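Local coordinates for putative exported protein (Bacteroides fragilis, PDB 4RAA) that is of unknown function but folds as a six-bladed beta-propeller and is probably exported across the inner membrane, at residues Asn195-Tyr207 / Ala217-Ser229. Sequence-based numbering, arbitrary orientation.
Sequences NVFAYTPFDLTIY and AHSFSFEGTDIPS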
# COMPACT_ATOMS: atom_id res chain seq x y z
N ASN A 195 14.24 22.19 -0.19
CA ASN A 195 13.65 22.36 -1.52
C ASN A 195 13.98 21.22 -2.49
O ASN A 195 15.10 20.70 -2.51
CB ASN A 195 14.09 23.68 -2.16
CG ASN A 195 13.51 24.89 -1.45
OD1 ASN A 195 14.26 25.73 -0.96
ND2 ASN A 195 12.18 24.97 -1.36
N VAL A 196 12.97 20.88 -3.29
CA VAL A 196 13.04 19.82 -4.28
C VAL A 196 13.06 20.48 -5.66
O VAL A 196 12.27 21.37 -5.94
CB VAL A 196 11.84 18.86 -4.16
CG1 VAL A 196 12.07 17.62 -5.01
CG2 VAL A 196 11.65 18.47 -2.69
N PHE A 197 13.99 20.04 -6.50
CA PHE A 197 14.17 20.57 -7.85
C PHE A 197 13.97 19.46 -8.87
O PHE A 197 14.12 18.29 -8.54
CB PHE A 197 15.55 21.19 -7.97
CG PHE A 197 15.76 22.34 -7.04
CD1 PHE A 197 16.11 22.11 -5.70
CD2 PHE A 197 15.60 23.65 -7.47
CE1 PHE A 197 16.29 23.17 -4.82
CE2 PHE A 197 15.78 24.72 -6.60
CZ PHE A 197 16.13 24.48 -5.27
N ALA A 198 13.63 19.85 -10.09
CA ALA A 198 13.37 18.89 -11.18
C ALA A 198 13.72 19.48 -12.55
O ALA A 198 13.80 20.70 -12.70
CB ALA A 198 11.92 18.42 -11.15
N TYR A 199 13.95 18.60 -13.54
CA TYR A 199 14.29 19.02 -14.91
C TYR A 199 14.03 17.95 -15.96
O TYR A 199 13.99 16.76 -15.64
CB TYR A 199 15.74 19.49 -14.98
CG TYR A 199 16.77 18.45 -14.63
CD1 TYR A 199 17.17 18.25 -13.30
CD2 TYR A 199 17.37 17.66 -15.62
CE1 TYR A 199 18.12 17.29 -12.98
CE2 TYR A 199 18.32 16.69 -15.31
CZ TYR A 199 18.70 16.51 -13.99
OH TYR A 199 19.64 15.56 -13.71
N THR A 200 13.90 18.39 -17.22
CA THR A 200 13.57 17.53 -18.36
C THR A 200 14.67 17.53 -19.42
O THR A 200 15.48 18.46 -19.46
CB THR A 200 12.24 17.97 -19.00
OG1 THR A 200 12.38 19.28 -19.55
CG2 THR A 200 11.12 17.96 -17.97
N PRO A 201 14.68 16.51 -20.31
CA PRO A 201 15.76 16.49 -21.31
C PRO A 201 15.75 17.55 -22.40
O PRO A 201 16.80 17.74 -23.00
CB PRO A 201 15.65 15.08 -21.94
CG PRO A 201 14.58 14.36 -21.18
CD PRO A 201 13.74 15.40 -20.52
N PHE A 202 14.61 18.22 -22.64
CA PHE A 202 14.47 19.20 -23.74
C PHE A 202 14.11 20.61 -23.26
O PHE A 202 13.38 21.35 -23.95
CB PHE A 202 13.46 18.70 -24.78
CG PHE A 202 13.62 17.24 -25.11
CD1 PHE A 202 14.82 16.76 -25.62
CD2 PHE A 202 12.58 16.33 -24.91
CE1 PHE A 202 15.00 15.41 -25.91
CE2 PHE A 202 12.74 14.98 -25.20
CZ PHE A 202 13.95 14.52 -25.70
N ASP A 203 14.65 20.98 -22.11
CA ASP A 203 14.42 22.30 -21.49
C ASP A 203 15.57 22.56 -20.51
O ASP A 203 15.57 22.03 -19.39
CB ASP A 203 13.04 22.32 -20.80
CG ASP A 203 12.73 23.64 -20.09
OD1 ASP A 203 13.48 24.62 -20.21
OD2 ASP A 203 11.70 23.66 -19.39
N LEU A 204 16.54 23.38 -20.93
CA LEU A 204 17.71 23.72 -20.10
C LEU A 204 17.33 24.67 -18.98
O LEU A 204 17.75 25.83 -18.95
CB LEU A 204 18.83 24.30 -20.96
CG LEU A 204 19.44 23.35 -21.98
CD1 LEU A 204 20.37 24.11 -22.92
CD2 LEU A 204 20.17 22.19 -21.29
N THR A 205 16.53 24.15 -18.05
CA THR A 205 16.01 24.90 -16.92
C THR A 205 15.78 23.94 -15.76
O THR A 205 15.27 22.84 -15.96
CB THR A 205 14.67 25.60 -17.25
OG1 THR A 205 14.81 26.41 -18.43
CG2 THR A 205 14.20 26.50 -16.10
N ILE A 206 16.20 24.35 -14.56
CA ILE A 206 15.96 23.60 -13.33
C ILE A 206 14.87 24.36 -12.59
O ILE A 206 15.03 25.56 -12.33
CB ILE A 206 17.23 23.44 -12.49
CG1 ILE A 206 18.13 22.44 -13.22
CG2 ILE A 206 16.91 22.93 -11.08
CD1 ILE A 206 19.51 22.31 -12.65
N TYR A 207 13.79 23.66 -12.25
CA TYR A 207 12.64 24.23 -11.57
C TYR A 207 12.58 23.74 -10.13
O TYR A 207 12.81 22.58 -9.88
CB TYR A 207 11.34 23.82 -12.28
CG TYR A 207 11.25 24.26 -13.73
CD1 TYR A 207 11.75 23.45 -14.76
CD2 TYR A 207 10.66 25.49 -14.08
CE1 TYR A 207 11.67 23.85 -16.09
CE2 TYR A 207 10.57 25.89 -15.41
CZ TYR A 207 11.08 25.07 -16.41
OH TYR A 207 11.00 25.46 -17.71
N ALA A 217 14.78 28.01 -11.12
CA ALA A 217 15.92 28.32 -10.24
C ALA A 217 17.25 28.54 -11.00
O ALA A 217 18.07 29.35 -10.57
CB ALA A 217 16.08 27.23 -9.20
N HIS A 218 17.48 27.79 -12.08
CA HIS A 218 18.67 27.97 -12.94
C HIS A 218 18.29 27.69 -14.38
O HIS A 218 17.44 26.85 -14.63
CB HIS A 218 19.81 26.98 -12.58
CG HIS A 218 20.14 26.92 -11.12
ND1 HIS A 218 20.99 27.81 -10.50
CD2 HIS A 218 19.75 26.06 -10.15
CE1 HIS A 218 21.10 27.51 -9.22
NE2 HIS A 218 20.35 26.44 -8.98
N SER A 219 18.90 28.42 -15.32
CA SER A 219 18.76 28.13 -16.76
C SER A 219 20.17 28.08 -17.37
O SER A 219 21.07 28.80 -16.94
CB SER A 219 17.85 29.13 -17.48
OG SER A 219 18.39 30.44 -17.48
N PHE A 220 20.35 27.21 -18.36
CA PHE A 220 21.65 27.01 -18.99
C PHE A 220 21.66 27.33 -20.48
O PHE A 220 20.64 27.30 -21.16
CB PHE A 220 22.12 25.56 -18.82
CG PHE A 220 21.97 25.04 -17.42
CD1 PHE A 220 22.86 25.45 -16.43
CD2 PHE A 220 20.96 24.13 -17.09
CE1 PHE A 220 22.74 24.98 -15.12
CE2 PHE A 220 20.83 23.66 -15.79
CZ PHE A 220 21.73 24.08 -14.80
N SER A 221 22.85 27.68 -20.95
CA SER A 221 23.13 27.88 -22.37
C SER A 221 24.58 27.43 -22.53
O SER A 221 25.41 27.66 -21.64
CB SER A 221 22.95 29.35 -22.79
OG SER A 221 23.88 30.18 -22.13
N PHE A 222 24.86 26.75 -23.64
CA PHE A 222 26.19 26.25 -23.96
C PHE A 222 26.58 26.83 -25.30
O PHE A 222 25.74 26.92 -26.19
CB PHE A 222 26.16 24.72 -24.01
CG PHE A 222 25.76 24.08 -22.70
CD1 PHE A 222 24.40 23.93 -22.37
CD2 PHE A 222 26.72 23.63 -21.79
CE1 PHE A 222 24.01 23.35 -21.16
CE2 PHE A 222 26.34 23.04 -20.59
CZ PHE A 222 24.98 22.91 -20.26
N GLU A 223 27.84 27.25 -25.44
CA GLU A 223 28.33 27.84 -26.69
C GLU A 223 28.32 26.77 -27.79
O GLU A 223 28.71 25.62 -27.56
CB GLU A 223 29.74 28.44 -26.51
CG GLU A 223 30.32 29.15 -27.74
CD GLU A 223 31.78 29.57 -27.60
OE1 GLU A 223 32.56 28.93 -26.86
OE2 GLU A 223 32.17 30.54 -28.29
N GLY A 224 27.82 27.15 -28.97
CA GLY A 224 27.78 26.28 -30.15
C GLY A 224 26.88 25.06 -30.12
O GLY A 224 27.05 24.15 -30.93
N THR A 225 25.93 25.03 -29.19
CA THR A 225 24.98 23.91 -29.07
C THR A 225 23.78 24.30 -28.24
O THR A 225 23.77 25.33 -27.59
CB THR A 225 25.62 22.64 -28.47
OG1 THR A 225 24.70 21.55 -28.56
CG2 THR A 225 26.03 22.84 -27.00
N ASP A 226 22.77 23.44 -28.28
CA ASP A 226 21.54 23.67 -27.55
C ASP A 226 20.78 22.34 -27.46
O ASP A 226 21.23 21.32 -27.99
CB ASP A 226 20.70 24.72 -28.33
CG ASP A 226 19.63 25.41 -27.48
OD1 ASP A 226 19.55 25.19 -26.26
OD2 ASP A 226 18.87 26.20 -28.05
N ILE A 227 19.69 22.34 -26.71
CA ILE A 227 18.74 21.21 -26.70
C ILE A 227 18.06 21.09 -28.07
O ILE A 227 17.93 22.09 -28.79
CB ILE A 227 17.60 21.36 -25.65
CG1 ILE A 227 17.06 22.82 -25.63
CG2 ILE A 227 18.09 20.92 -24.29
CD1 ILE A 227 15.64 23.00 -25.17
N PRO A 228 17.60 19.88 -28.44
CA PRO A 228 16.88 19.70 -29.72
C PRO A 228 15.55 20.45 -29.76
O PRO A 228 14.90 20.57 -28.71
CB PRO A 228 16.62 18.20 -29.77
CG PRO A 228 17.60 17.62 -28.82
CD PRO A 228 17.70 18.60 -27.72
N SER A 229 15.15 20.92 -30.94
CA SER A 229 13.85 21.59 -31.11
C SER A 229 12.73 20.55 -31.07
O SER A 229 12.99 19.35 -31.18
CB SER A 229 13.79 22.36 -32.44
OG SER A 229 13.85 21.50 -33.56
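Phe197 meets Ala217 within a propeller blade, in which strand 203-210 pairs with strand 213-222 as an antiparallel hairpin and strand 195-200 lies on the other side of 203-210. The methyl CB of Ala217 sits at the edge of the Phe197 ring, near its plane, against CE2. A type I turn from Thr200 to Asp203 then brings the chain to the loop that follows strand 213-222. There Ile227 lays CD1 close to Phe202 O, while the Phe202 ring presents its edge to Pro228 CD and takes Pro201 CB over one face. Leu204, at the centre of an inverse gamma turn, packs against both the strand and the loop that follows it: CG rests on Ile227 CG2 at 3.6 Å, CD2 reaches the edge of the Phe222 ring, and CD1 nears Asp226 OD1. With CG anti to the carbonyl carbon (chi1 -66°), the branch is directed at Ile227, and chi2 of 170° sets the two methyls toward Phe222 and Asp226. Leu204 O accepts a hydrogen bond from Phe220 N. Thr205 forms a non-hydrogen-bonded pair with Ser219, and its OG1 donates to Asp203 OD1. Ile206 CD1 lies at the edge of the Phe220 ring, in its plane, 3.6 Å from CZ. Ala217 and His218 both face Ile206 in a classic beta bulge: Ile206 N donates to His218 O, and Ile206 O receives Ala217 N at 2.7 Å and, more weakly, His218 N at 3.3 Å.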